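Side-chain contacts in alpha-pyrone synthesis polyketide synthase-like Pks18 (Mycobacterium tuberculosis, PDB 1TED), which probably extends medium- and long-chain aliphatic acyl-CoA starters with malonyl-CoA to build tri- and tetraketide alpha-pyrones: residues 115-120 / 149-154; 139-144 / 179-184; 183-188 / 195-200; 227-232 / 351-356; 309-314 / 386-391. All coordinates share one frame; numbering follows the deposited sequence.

Contact 1 of 5, residues 115-120 / 149-154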
# COMPACT_ATOMS: atom_id res chain seq x y z
N PRO A 115 -6.73 8.15 -17.03
CA PRO A 115 -6.34 9.22 -17.97
C PRO A 115 -5.46 10.28 -17.31
O PRO A 115 -4.43 10.69 -17.87
CB PRO A 115 -7.69 9.80 -18.39
CG PRO A 115 -8.60 8.64 -18.29
CD PRO A 115 -8.19 7.97 -17.02
N LEU A 116 -5.87 10.73 -16.13
CA LEU A 116 -5.14 11.75 -15.40
C LEU A 116 -3.76 11.31 -14.93
O LEU A 116 -2.80 12.07 -15.05
CB LEU A 116 -5.97 12.23 -14.20
CG LEU A 116 -5.34 13.36 -13.38
CD1 LEU A 116 -5.15 14.59 -14.25
CD2 LEU A 116 -6.23 13.68 -12.21
N ALA A 117 -3.66 10.10 -14.40
CA ALA A 117 -2.38 9.58 -13.92
C ALA A 117 -1.42 9.29 -15.07
O ALA A 117 -0.22 9.54 -14.96
CB ALA A 117 -2.59 8.32 -13.07
N VAL A 118 -1.94 8.76 -16.17
CA VAL A 118 -1.11 8.47 -17.33
C VAL A 118 -0.56 9.79 -17.87
O VAL A 118 0.62 9.89 -18.21
CB VAL A 118 -1.93 7.75 -18.42
CG1 VAL A 118 -1.16 7.73 -19.75
CG2 VAL A 118 -2.23 6.32 -17.97
N ASP A 119 -1.39 10.82 -17.92
CA ASP A 119 -0.96 12.11 -18.42
C ASP A 119 0.12 12.76 -17.54
O ASP A 119 1.17 13.17 -18.04
CB ASP A 119 -2.17 13.04 -18.57
CG ASP A 119 -1.78 14.48 -18.84
OD1 ASP A 119 -0.76 14.72 -19.53
OD2 ASP A 119 -2.51 15.39 -18.38
N VAL A 120 -0.11 12.83 -16.24
CA VAL A 120 0.85 13.45 -15.32
C VAL A 120 2.19 12.71 -15.27
O VAL A 120 3.25 13.34 -15.29
CB VAL A 120 0.26 13.57 -13.90
CG1 VAL A 120 1.29 14.16 -12.94
CG2 VAL A 120 -0.98 14.45 -13.94
N PRO A 149 -7.13 -4.87 -11.24
CA PRO A 149 -5.91 -4.27 -11.80
C PRO A 149 -6.18 -2.77 -11.64
O PRO A 149 -7.17 -2.25 -12.16
CB PRO A 149 -5.95 -4.73 -13.25
CG PRO A 149 -6.62 -6.06 -13.17
CD PRO A 149 -7.75 -5.80 -12.20
N GLY A 150 -5.32 -2.09 -10.89
CA GLY A 150 -5.51 -0.67 -10.65
C GLY A 150 -4.88 0.30 -11.62
O GLY A 150 -4.53 -0.03 -12.76
N VAL A 151 -4.72 1.53 -11.14
CA VAL A 151 -4.13 2.59 -11.93
C VAL A 151 -2.67 2.31 -12.23
O VAL A 151 -2.18 2.69 -13.30
CB VAL A 151 -4.29 3.93 -11.18
CG1 VAL A 151 -3.62 5.05 -11.94
CG2 VAL A 151 -5.77 4.22 -11.01
N ASP A 152 -1.97 1.63 -11.32
CA ASP A 152 -0.56 1.30 -11.53
C ASP A 152 -0.34 0.42 -12.77
O ASP A 152 0.55 0.69 -13.58
CB ASP A 152 0.04 0.63 -10.28
CG ASP A 152 -0.55 -0.74 -10.00
OD1 ASP A 152 -1.79 -0.88 -9.91
OD2 ASP A 152 0.25 -1.70 -9.85
N VAL A 153 -1.15 -0.62 -12.92
CA VAL A 153 -1.03 -1.50 -14.08
C VAL A 153 -1.21 -0.71 -15.39
O VAL A 153 -0.43 -0.87 -16.33
CB VAL A 153 -2.06 -2.65 -14.03
CG1 VAL A 153 -2.07 -3.40 -15.33
CG2 VAL A 153 -1.71 -3.61 -12.89
N ALA A 154 -2.23 0.15 -15.44
CA ALA A 154 -2.51 0.95 -16.63
C ALA A 154 -1.38 1.92 -17.00
O ALA A 154 -1.17 2.20 -18.17
CB ALA A 154 -3.83 1.72 -16.46
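Val151 meets Ala117 where two helices of the N-terminal half of the thiolase fold pack side by side on one face of the central sheet. Helix 151-159 begins right after its N-cap residue Gly150, so Val151 stands in the first turn and is directed at the middle of helix 102-125. Val151 CB is still 5.1 Å from Ala117 CB, and there the valine forks. CG1 lies opposite the backbone N (chi1 177°) and covers the remaining gap, ending 3.6 Å from Ala117 CB. CG2 goes the other way, beside the backbone N, and stays 5.6 Å from the same methyl. One branch therefore does the touching, while Phe109 and Ala113 of helix 102-125 also pack on this valine. The alanine in turn touches Ile155, one turn further along the shorter helix. On the far side of that helix Asp152 forms a salt bridge with Arg167, and Val153 packs on Glu261 of the second subunit. One turn on in the shorter helix, Ala154 comes opposite Val118, their CA atoms 7.7 Å apart. There the closest approach is a loose one: Val118 CG2 lies 4.3 Å from the carbonyl oxygen Ala154 O.

Contact 2 of 5, residues 139-144 / 179-184. With MYR (myristic acid), chain E.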
# COMPACT_ATOMS: atom_id res chain seq x y z
N VAL A 139 5.57 3.52 -7.70
CA VAL A 139 4.81 3.55 -6.45
C VAL A 139 3.55 4.36 -6.66
O VAL A 139 3.59 5.52 -7.10
CB VAL A 139 5.63 4.16 -5.28
CG1 VAL A 139 4.82 4.08 -3.98
CG2 VAL A 139 6.93 3.42 -5.12
N LEU A 140 2.42 3.75 -6.36
CA LEU A 140 1.14 4.41 -6.54
C LEU A 140 0.44 4.57 -5.20
O LEU A 140 0.22 3.60 -4.48
CB LEU A 140 0.28 3.59 -7.50
CG LEU A 140 -1.02 4.14 -8.08
CD1 LEU A 140 -2.09 4.20 -6.99
CD2 LEU A 140 -0.76 5.51 -8.70
N ALA A 141 0.10 5.81 -4.85
CA ALA A 141 -0.59 6.09 -3.60
C ALA A 141 -1.96 6.71 -3.83
O ALA A 141 -2.14 7.55 -4.73
CB ALA A 141 0.25 7.00 -2.73
N THR A 142 -2.93 6.30 -3.01
CA THR A 142 -4.29 6.82 -3.07
C THR A 142 -5.04 6.40 -1.81
O THR A 142 -4.66 5.44 -1.15
CB THR A 142 -5.11 6.22 -4.25
OG1 THR A 142 -4.29 6.17 -5.42
CG2 THR A 142 -6.35 7.07 -4.53
N SER A 143 -6.11 7.13 -1.51
CA SER A 143 -6.96 6.81 -0.37
C SER A 143 -8.41 7.01 -0.82
O SER A 143 -9.33 6.98 -0.01
CB SER A 143 -6.64 7.73 0.81
OG SER A 143 -5.38 7.38 1.38
N THR A 144 -8.60 7.18 -2.13
CA THR A 144 -9.94 7.40 -2.69
C THR A 144 -10.36 6.44 -3.80
O THR A 144 -11.36 6.68 -4.47
CB THR A 144 -10.06 8.85 -3.24
OG1 THR A 144 -8.95 9.13 -4.10
CG2 THR A 144 -10.09 9.87 -2.10
N MET A 179 4.85 11.12 1.14
CA MET A 179 6.09 10.89 1.89
C MET A 179 6.44 9.41 2.05
O MET A 179 7.60 9.03 1.93
CB MET A 179 6.02 11.55 3.27
CG MET A 179 6.01 13.08 3.25
SD MET A 179 7.48 13.80 2.50
CE MET A 179 6.96 14.02 0.81
N ASN A 180 5.43 8.57 2.34
CA ASN A 180 5.65 7.13 2.50
C ASN A 180 6.08 6.57 1.15
O ASN A 180 6.98 5.73 1.06
CB ASN A 180 4.37 6.42 2.95
CG ASN A 180 3.84 6.92 4.29
OD1 ASN A 180 4.34 6.54 5.36
ND2 ASN A 180 2.83 7.77 4.24
N ALA A 181 5.41 7.04 0.10
CA ALA A 181 5.69 6.61 -1.26
C ALA A 181 7.11 7.04 -1.66
O ALA A 181 7.91 6.23 -2.13
CB ALA A 181 4.66 7.21 -2.22
N LEU A 182 7.42 8.32 -1.45
CA LEU A 182 8.73 8.86 -1.77
C LEU A 182 9.84 8.10 -1.05
O LEU A 182 10.91 7.86 -1.62
CB LEU A 182 8.80 10.34 -1.38
CG LEU A 182 10.15 11.02 -1.61
CD1 LEU A 182 10.60 10.81 -3.05
CD2 LEU A 182 10.02 12.51 -1.30
N GLY A 183 9.60 7.74 0.21
CA GLY A 183 10.60 7.01 0.98
C GLY A 183 10.91 5.66 0.37
O GLY A 183 12.04 5.17 0.43
N THR A 184 9.89 5.05 -0.22
CA THR A 184 10.02 3.75 -0.86
C THR A 184 10.91 3.88 -2.10
O THR A 184 11.78 3.05 -2.35
CB THR A 184 8.63 3.22 -1.24
OG1 THR A 184 7.83 3.12 -0.05
CG2 THR A 184 8.72 1.85 -1.89
C1 MYR E . -18.59 19.15 -3.51
O1 MYR E . -18.44 20.06 -4.31
O2 MYR E . -19.24 19.35 -2.48
C2 MYR E . -17.99 17.77 -3.77
C3 MYR E . -16.86 17.46 -2.78
C4 MYR E . -16.23 16.10 -3.07
C5 MYR E . -15.14 15.76 -2.05
C6 MYR E . -15.69 15.59 -0.63
C7 MYR E . -16.56 14.33 -0.48
C8 MYR E . -15.74 13.05 -0.61
C9 MYR E . -14.70 12.92 0.50
C10 MYR E . -13.80 11.70 0.27
C11 MYR E . -12.72 11.61 1.35
C12 MYR E . -11.79 10.42 1.09
C13 MYR E . -10.67 10.39 2.14
C14 MYR E . -9.70 9.23 1.87
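The beta-alpha-beta crossover from strand 166-171 to strand 196-204 carries its helix, 177-191, over the intervening strand 135-142, and Val139 of that strand meets Ala181 and Thr184 beneath it. Strand and helix segments run nearly antiparallel, at 171°, with axes 8.6 Å apart. Val139 straddles the helix surface with both methyls. CG1, opposite the backbone N, sits 3.6 Å from Ala181 CB, whereas CG2 reaches Thr184 CG2 at 4.0 Å, the two side chains crossing at a slant. Two residues along, Ala141 CB adds a lighter touch on Ala181 CB at 4.4 Å. The threonine hydroxyl takes no part: Thr184 OG1 donates to Asn180 O over 3.0 Å, arriving on the opposite face of that carbonyl from Thr184 N. Beyond the strand end the chain meets myristic acid, with Thr144 CG2 3.7 Å from its C12. Cys175, the probable nucleophile, precedes the helix, its side chain about 11 Å from that of Ala141. Every contact between strand and helix is carbon on carbon; the threonine can lie in this buried seam because its hydroxyl is satisfied within the helix and its methyl is left to face Val139.

Contact 3 of 5, residues 183-188 / 195-200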
# COMPACT_ATOMS: atom_id res chain seq x y z
N GLY A 183 9.60 7.74 0.21
CA GLY A 183 10.60 7.01 0.98
C GLY A 183 10.91 5.66 0.37
O GLY A 183 12.04 5.17 0.43
N THR A 184 9.89 5.05 -0.22
CA THR A 184 10.02 3.75 -0.86
C THR A 184 10.91 3.88 -2.10
O THR A 184 11.78 3.05 -2.35
CB THR A 184 8.63 3.22 -1.24
OG1 THR A 184 7.83 3.12 -0.05
CG2 THR A 184 8.72 1.85 -1.89
N ALA A 185 10.67 4.93 -2.88
CA ALA A 185 11.45 5.18 -4.09
C ALA A 185 12.88 5.53 -3.71
O ALA A 185 13.82 5.20 -4.43
CB ALA A 185 10.83 6.34 -4.88
N THR A 186 13.03 6.20 -2.57
CA THR A 186 14.32 6.61 -2.07
C THR A 186 15.21 5.42 -1.72
O THR A 186 16.39 5.40 -2.10
CB THR A 186 14.15 7.51 -0.82
OG1 THR A 186 13.81 8.83 -1.25
CG2 THR A 186 15.42 7.57 -0.02
N ASN A 187 14.66 4.44 -1.02
CA ASN A 187 15.43 3.26 -0.65
C ASN A 187 15.79 2.46 -1.90
O ASN A 187 16.93 2.02 -2.05
CB ASN A 187 14.64 2.37 0.32
CG ASN A 187 14.25 3.10 1.62
OD1 ASN A 187 15.00 3.92 2.14
ND2 ASN A 187 13.08 2.76 2.15
N TYR A 188 14.83 2.29 -2.80
CA TYR A 188 15.05 1.53 -4.03
C TYR A 188 16.21 2.08 -4.84
O TYR A 188 17.14 1.37 -5.20
CB TYR A 188 13.78 1.53 -4.89
CG TYR A 188 14.00 0.90 -6.25
CD1 TYR A 188 13.99 -0.48 -6.42
CD2 TYR A 188 14.28 1.69 -7.36
CE1 TYR A 188 14.26 -1.07 -7.66
CE2 TYR A 188 14.56 1.12 -8.60
CZ TYR A 188 14.55 -0.25 -8.74
OH TYR A 188 14.82 -0.80 -9.97
N MET A 195 19.11 2.69 -11.42
CA MET A 195 17.71 2.77 -11.80
C MET A 195 16.98 4.02 -11.32
O MET A 195 17.51 4.80 -10.53
CB MET A 195 17.00 1.53 -11.30
CG MET A 195 17.74 0.24 -11.65
SD MET A 195 17.72 -0.09 -13.43
CE MET A 195 16.09 -0.88 -13.57
N LYS A 196 15.77 4.20 -11.82
CA LYS A 196 14.93 5.32 -11.43
C LYS A 196 13.62 4.77 -10.94
O LYS A 196 13.25 3.62 -11.24
CB LYS A 196 14.66 6.25 -12.62
CG LYS A 196 15.90 6.62 -13.42
CD LYS A 196 16.90 7.39 -12.59
CE LYS A 196 18.23 7.47 -13.32
NZ LYS A 196 19.25 8.16 -12.50
N ALA A 197 12.90 5.59 -10.18
CA ALA A 197 11.61 5.19 -9.65
C ALA A 197 10.60 6.25 -10.00
O ALA A 197 10.92 7.46 -10.03
CB ALA A 197 11.70 5.01 -8.14
N LEU A 198 9.38 5.80 -10.28
CA LEU A 198 8.28 6.69 -10.62
C LEU A 198 7.27 6.63 -9.48
O LEU A 198 6.80 5.55 -9.10
CB LEU A 198 7.60 6.24 -11.93
CG LEU A 198 6.33 6.99 -12.34
CD1 LEU A 198 6.66 8.43 -12.72
CD2 LEU A 198 5.67 6.31 -13.53
N VAL A 199 6.96 7.80 -8.91
CA VAL A 199 5.99 7.91 -7.82
C VAL A 199 4.76 8.65 -8.32
O VAL A 199 4.85 9.71 -8.93
CB VAL A 199 6.59 8.65 -6.60
CG1 VAL A 199 5.54 8.82 -5.51
CG2 VAL A 199 7.74 7.86 -6.05
N VAL A 200 3.59 8.07 -8.07
CA VAL A 200 2.35 8.67 -8.53
C VAL A 200 1.30 8.72 -7.43
O VAL A 200 0.93 7.70 -6.85
CB VAL A 200 1.80 7.88 -9.77
CG1 VAL A 200 0.51 8.49 -10.26
CG2 VAL A 200 2.82 7.88 -10.89
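Apolar contacts between aliphatic groups centre on Ala185, whose CB settles between two side chains of the strand. It lies 3.6 Å from Ala197 CB and equally far from Val199 CG2. The valine offers this branch because its CG1 is the one opposite the backbone N (chi1 177°), which leaves CG2 beside that nitrogen. Small side chains on both partners let the backbones come close: Ala185 CA and Ala197 CA are 5.6 Å apart.

The pair forms the second half of a beta-alpha-beta crossover. Helix 177-191 turns back after its last residues into strand 196-204, and the two segments run at 173° to each other. Ala185 also packs on Ile233 of strand 226-236 and Tyr188 on Leu137 of strand 135-142, so the helix covers more than the strand it leads into.

Tyr188 extends opposite its backbone N towards the strand and approaches Met195 obliquely. Its CE2 is 3.7 Å from Met195 CB, and the phenol oxygen OH lies 3.5 Å from that same carbon. Met195, bent at both later torsions, folds round this end of the ring and brings CE to 3.8 Å from Tyr188 OH. Further down the ring, Tyr188 CD2 rests 4.3 Å from Ala197 CB.

One polar atom of the strand lies near the ring without a hydrogen bond: Lys196 O, 3.9 Å from Tyr188 CE2. Past the two segments, the ring meets that of His192 with planes at about 45°, and it also packs on Asn187 of the second subunit.

Contact 4 of 5, residues 227-232 / 351-356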
# COMPACT_ATOMS: atom_id res chain seq x y z
N GLY A 227 -6.92 15.70 -7.66
CA GLY A 227 -5.62 16.07 -8.21
C GLY A 227 -4.68 14.90 -8.42
O GLY A 227 -4.94 13.79 -7.95
N CYS A 228 -3.59 15.15 -9.13
CA CYS A 228 -2.61 14.12 -9.39
C CYS A 228 -1.22 14.73 -9.44
O CYS A 228 -1.05 15.89 -9.83
CB CYS A 228 -2.92 13.42 -10.72
SG CYS A 228 -1.82 12.03 -11.10
N ALA A 229 -0.23 13.96 -9.03
CA ALA A 229 1.15 14.42 -9.05
C ALA A 229 2.07 13.22 -9.16
O ALA A 229 1.75 12.13 -8.69
CB ALA A 229 1.47 15.22 -7.78
N ALA A 230 3.21 13.43 -9.79
CA ALA A 230 4.17 12.36 -9.98
C ALA A 230 5.59 12.87 -9.78
O ALA A 230 5.88 14.04 -10.02
CB ALA A 230 4.01 11.77 -11.40
N LEU A 231 6.47 11.98 -9.33
CA LEU A 231 7.87 12.33 -9.11
C LEU A 231 8.72 11.25 -9.77
O LEU A 231 8.33 10.09 -9.81
CB LEU A 231 8.21 12.34 -7.62
CG LEU A 231 7.39 13.20 -6.67
CD1 LEU A 231 7.80 12.87 -5.24
CD2 LEU A 231 7.62 14.68 -6.97
N VAL A 232 9.86 11.64 -10.31
CA VAL A 232 10.78 10.69 -10.91
C VAL A 232 12.03 10.79 -10.04
O VAL A 232 12.66 11.84 -9.97
CB VAL A 232 11.13 11.03 -12.38
CG1 VAL A 232 12.12 10.00 -12.93
CG2 VAL A 232 9.86 11.02 -13.22
N SER A 351 -1.38 17.21 -2.65
CA SER A 351 -1.11 18.59 -2.28
C SER A 351 0.32 18.97 -1.94
O SER A 351 0.82 20.02 -2.37
CB SER A 351 -2.04 19.01 -1.15
OG SER A 351 -3.39 18.91 -1.57
N LEU A 352 1.00 18.13 -1.18
CA LEU A 352 2.37 18.44 -0.82
C LEU A 352 3.21 18.62 -2.09
O LEU A 352 4.06 19.50 -2.15
CB LEU A 352 2.92 17.30 0.05
CG LEU A 352 4.03 17.64 1.05
CD1 LEU A 352 3.67 18.90 1.81
CD2 LEU A 352 4.22 16.46 2.01
N ILE A 353 2.95 17.82 -3.12
CA ILE A 353 3.74 17.94 -4.34
C ILE A 353 3.40 19.18 -5.17
O ILE A 353 4.26 19.72 -5.86
CB ILE A 353 3.65 16.64 -5.18
CG1 ILE A 353 4.25 15.48 -4.39
CG2 ILE A 353 4.41 16.79 -6.49
CD1 ILE A 353 4.00 14.12 -4.98
N PHE A 354 2.15 19.65 -5.09
CA PHE A 354 1.76 20.87 -5.80
C PHE A 354 2.53 22.00 -5.13
O PHE A 354 2.99 22.93 -5.79
CB PHE A 354 0.27 21.14 -5.64
CG PHE A 354 -0.58 20.61 -6.75
CD1 PHE A 354 -0.54 19.26 -7.09
CD2 PHE A 354 -1.47 21.44 -7.41
CE1 PHE A 354 -1.39 18.74 -8.08
CE2 PHE A 354 -2.33 20.93 -8.40
CZ PHE A 354 -2.29 19.58 -8.73
N VAL A 355 2.67 21.89 -3.82
CA VAL A 355 3.38 22.89 -3.03
C VAL A 355 4.85 22.99 -3.42
O VAL A 355 5.38 24.08 -3.59
CB VAL A 355 3.27 22.56 -1.53
CG1 VAL A 355 4.24 23.42 -0.73
CG2 VAL A 355 1.84 22.82 -1.08
N LEU A 356 5.49 21.83 -3.55
CA LEU A 356 6.89 21.74 -3.91
C LEU A 356 7.14 22.35 -5.29
O LEU A 356 8.12 23.06 -5.49
CB LEU A 356 7.34 20.27 -3.83
CG LEU A 356 8.80 19.81 -3.88
CD1 LEU A 356 9.29 19.87 -5.30
CD2 LEU A 356 9.68 20.66 -2.98
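Strand 227-232 and helix 351-356 pass at 65° with axes 8.0 Å apart, and they come nearest at Ala229 and Ile353, whose CA atoms are 6.4 Å apart. The helix is one of the buried central helices of the thiolase fold; it belongs to the C-terminal half, the strand to the N-terminal half, so the contact bridges the two. Ile353 carries most of the contact, with both of its branches on the strand. Its CG2, opposite the backbone N, touches Ala229 CB at 3.6 Å. The longer branch, CG1 to CD1, extends beside the backbone N (chi1 -63°) and meets the end of Leu231 tip to tip, CD1 lying 3.9 Å from Leu231 CG. A further touch joins Ile353 CG2 to Leu231 CD2, again at 3.9 Å. This leucine thus faces the two ends of one isoleucine, while Ile35 and Leu38 of strand 32-41 pack on it too. Phe354 starts off beside the strand, and chi1 of -94°, well away from a staggered value, brings its ring round. Another ring, that of Phe344, meets it edge-to-face. Towards the strand, the phenyl turns its rim to a backbone carbonyl: CE1 of Phe354 lies 3.4 Å from Cys228 O, which sits near the ring plane.

Contact 5 of 5, residues 309-314 / 386-391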
# COMPACT_ATOMS: atom_id res chain seq x y z
N LEU A 309 11.56 28.15 3.00
CA LEU A 309 10.55 27.23 2.47
C LEU A 309 10.01 26.21 3.46
O LEU A 309 10.74 25.37 4.00
CB LEU A 309 11.08 26.44 1.26
CG LEU A 309 11.70 27.13 0.05
CD1 LEU A 309 12.19 26.09 -0.95
CD2 LEU A 309 10.69 28.05 -0.59
N TRP A 310 8.72 26.30 3.69
CA TRP A 310 8.03 25.38 4.56
C TRP A 310 6.88 24.84 3.73
O TRP A 310 5.87 25.52 3.51
CB TRP A 310 7.53 26.10 5.81
CG TRP A 310 8.64 26.40 6.78
CD1 TRP A 310 9.34 27.57 6.90
CD2 TRP A 310 9.21 25.50 7.74
NE1 TRP A 310 10.30 27.46 7.87
CE2 TRP A 310 10.25 26.20 8.40
CE3 TRP A 310 8.95 24.18 8.11
CZ2 TRP A 310 11.03 25.61 9.41
CZ3 TRP A 310 9.73 23.59 9.11
CH2 TRP A 310 10.75 24.31 9.74
N ALA A 311 7.05 23.63 3.22
CA ALA A 311 6.02 22.97 2.42
C ALA A 311 5.08 22.25 3.38
O ALA A 311 5.16 21.03 3.56
CB ALA A 311 6.65 21.99 1.42
N ILE A 312 4.20 23.03 4.00
CA ILE A 312 3.24 22.49 4.94
C ILE A 312 2.03 21.96 4.20
O ILE A 312 1.43 22.67 3.39
CB ILE A 312 2.77 23.59 5.92
CG1 ILE A 312 3.98 24.13 6.70
CG2 ILE A 312 1.68 23.05 6.84
CD1 ILE A 312 3.67 25.31 7.59
N HIS A 313 1.66 20.71 4.46
CA HIS A 313 0.51 20.14 3.79
C HIS A 313 -0.71 21.06 3.92
O HIS A 313 -1.19 21.30 5.03
CB HIS A 313 0.14 18.78 4.37
CG HIS A 313 -1.16 18.27 3.84
ND1 HIS A 313 -1.35 17.97 2.51
CD2 HIS A 313 -2.38 18.13 4.43
CE1 HIS A 313 -2.62 17.69 2.29
NE2 HIS A 313 -3.27 17.78 3.44
N PRO A 314 -1.21 21.58 2.79
CA PRO A 314 -2.37 22.48 2.82
C PRO A 314 -3.70 21.73 2.92
O PRO A 314 -4.52 21.77 2.02
CB PRO A 314 -2.23 23.25 1.51
CG PRO A 314 -1.61 22.24 0.59
CD PRO A 314 -0.59 21.54 1.45
N MET A 386 10.02 15.53 5.25
CA MET A 386 11.39 15.42 4.76
C MET A 386 12.12 16.76 4.79
O MET A 386 11.49 17.82 4.76
CB MET A 386 11.38 14.91 3.31
CG MET A 386 10.98 15.97 2.27
SD MET A 386 11.27 15.49 0.53
CE MET A 386 10.09 16.48 -0.33
N LEU A 387 13.44 16.70 4.86
CA LEU A 387 14.29 17.89 4.81
C LEU A 387 14.76 17.84 3.35
O LEU A 387 15.10 16.77 2.86
CB LEU A 387 15.50 17.77 5.74
CG LEU A 387 16.57 18.87 5.57
CD1 LEU A 387 16.00 20.23 5.97
CD2 LEU A 387 17.80 18.57 6.42
N PHE A 388 14.79 18.98 2.67
CA PHE A 388 15.21 18.97 1.28
C PHE A 388 15.93 20.23 0.82
O PHE A 388 15.88 21.27 1.47
CB PHE A 388 14.00 18.71 0.37
CG PHE A 388 12.98 19.82 0.38
CD1 PHE A 388 13.13 20.93 -0.45
CD2 PHE A 388 11.87 19.76 1.22
CE1 PHE A 388 12.19 21.97 -0.44
CE2 PHE A 388 10.93 20.79 1.24
CZ PHE A 388 11.09 21.90 0.41
N ASP A 389 16.61 20.11 -0.32
CA ASP A 389 17.35 21.21 -0.94
C ASP A 389 16.91 21.42 -2.39
O ASP A 389 16.80 20.46 -3.16
CB ASP A 389 18.86 20.91 -0.94
CG ASP A 389 19.56 21.40 0.31
OD1 ASP A 389 18.89 21.91 1.24
OD2 ASP A 389 20.81 21.28 0.36
N ILE A 390 16.62 22.66 -2.76
CA ILE A 390 16.25 22.98 -4.14
C ILE A 390 17.43 23.76 -4.72
O ILE A 390 17.80 24.83 -4.21
CB ILE A 390 14.98 23.86 -4.24
CG1 ILE A 390 13.75 23.13 -3.69
CG2 ILE A 390 14.72 24.22 -5.71
CD1 ILE A 390 12.49 23.98 -3.68
N ILE A 391 18.03 23.24 -5.78
CA ILE A 391 19.15 23.91 -6.38
C ILE A 391 18.69 25.07 -7.27
O ILE A 391 17.89 24.89 -8.20
CB ILE A 391 20.02 22.92 -7.19
CG1 ILE A 391 20.48 21.80 -6.26
CG2 ILE A 391 21.20 23.65 -7.81
CD1 ILE A 391 21.57 20.95 -6.80
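Asp389 OD1 takes a salt bridge from Arg250 and a hydrogen bond from Thr371 OG1, while the residues before and after it, Phe388 and Ile390, meet Leu309. Leu309 CD1 is the common point. It lies 3.5 Å from Ile390 CD1, closer than carbons usually pack, with the two side chains crossing at about a right angle. The same methyl comes 4.2 Å from Phe388 CE1, again crosswise. Phe388 gets there through a first torsion that places CG between the backbone N and the carbonyl carbon (chi1 67°), the tighter setting, which brings the ring to Leu309 and Ala311, both lying obliquely to it. Its other meta carbon, Phe388 CE2, is 4.4 Å from Ala311 CB. Ala311 is the centre of an inverse gamma turn, marked by a weak bond of 3.0 Å from Ile312 N to Trp310 O. The two backbones are not sheet neighbours: Leu309 CA and Phe388 CA are 9.6 Å apart, because strand 370-378 runs between strands 310-312 and 382-390 in the thiolase-fold sheet. The side chains meet over that strand, next to helix 349-361, whose Val355 touches Ala311, while Trp310, whose CB is directed away from strand 382-390, packs on Leu327 of helix 317-327.

In the fold
From the N terminus, contact 1 first closes a loop, 115-120 to 149-154, within which strand 135-142 lies. Contact 2 starts on that strand and ends at 179-184, so contacts 1 and 2 cross. Contact 3 takes over on the same helix, sharing Gly183 and Thr184, and closes a short turn back to strand 196-204, which pairs with both strand 135-142 and strand 226-236. Contact 4 leaps from that latter strand to helix 349-361, joining the N- and C-terminal halves, and crosses contact 5, which ties the far edge of the sheet to strand 382-390. Ser351, packing on His313 and Pro314, links contacts 4 and 5; contacts 1 and 5 stay about 15 Å apart at their nearest atoms.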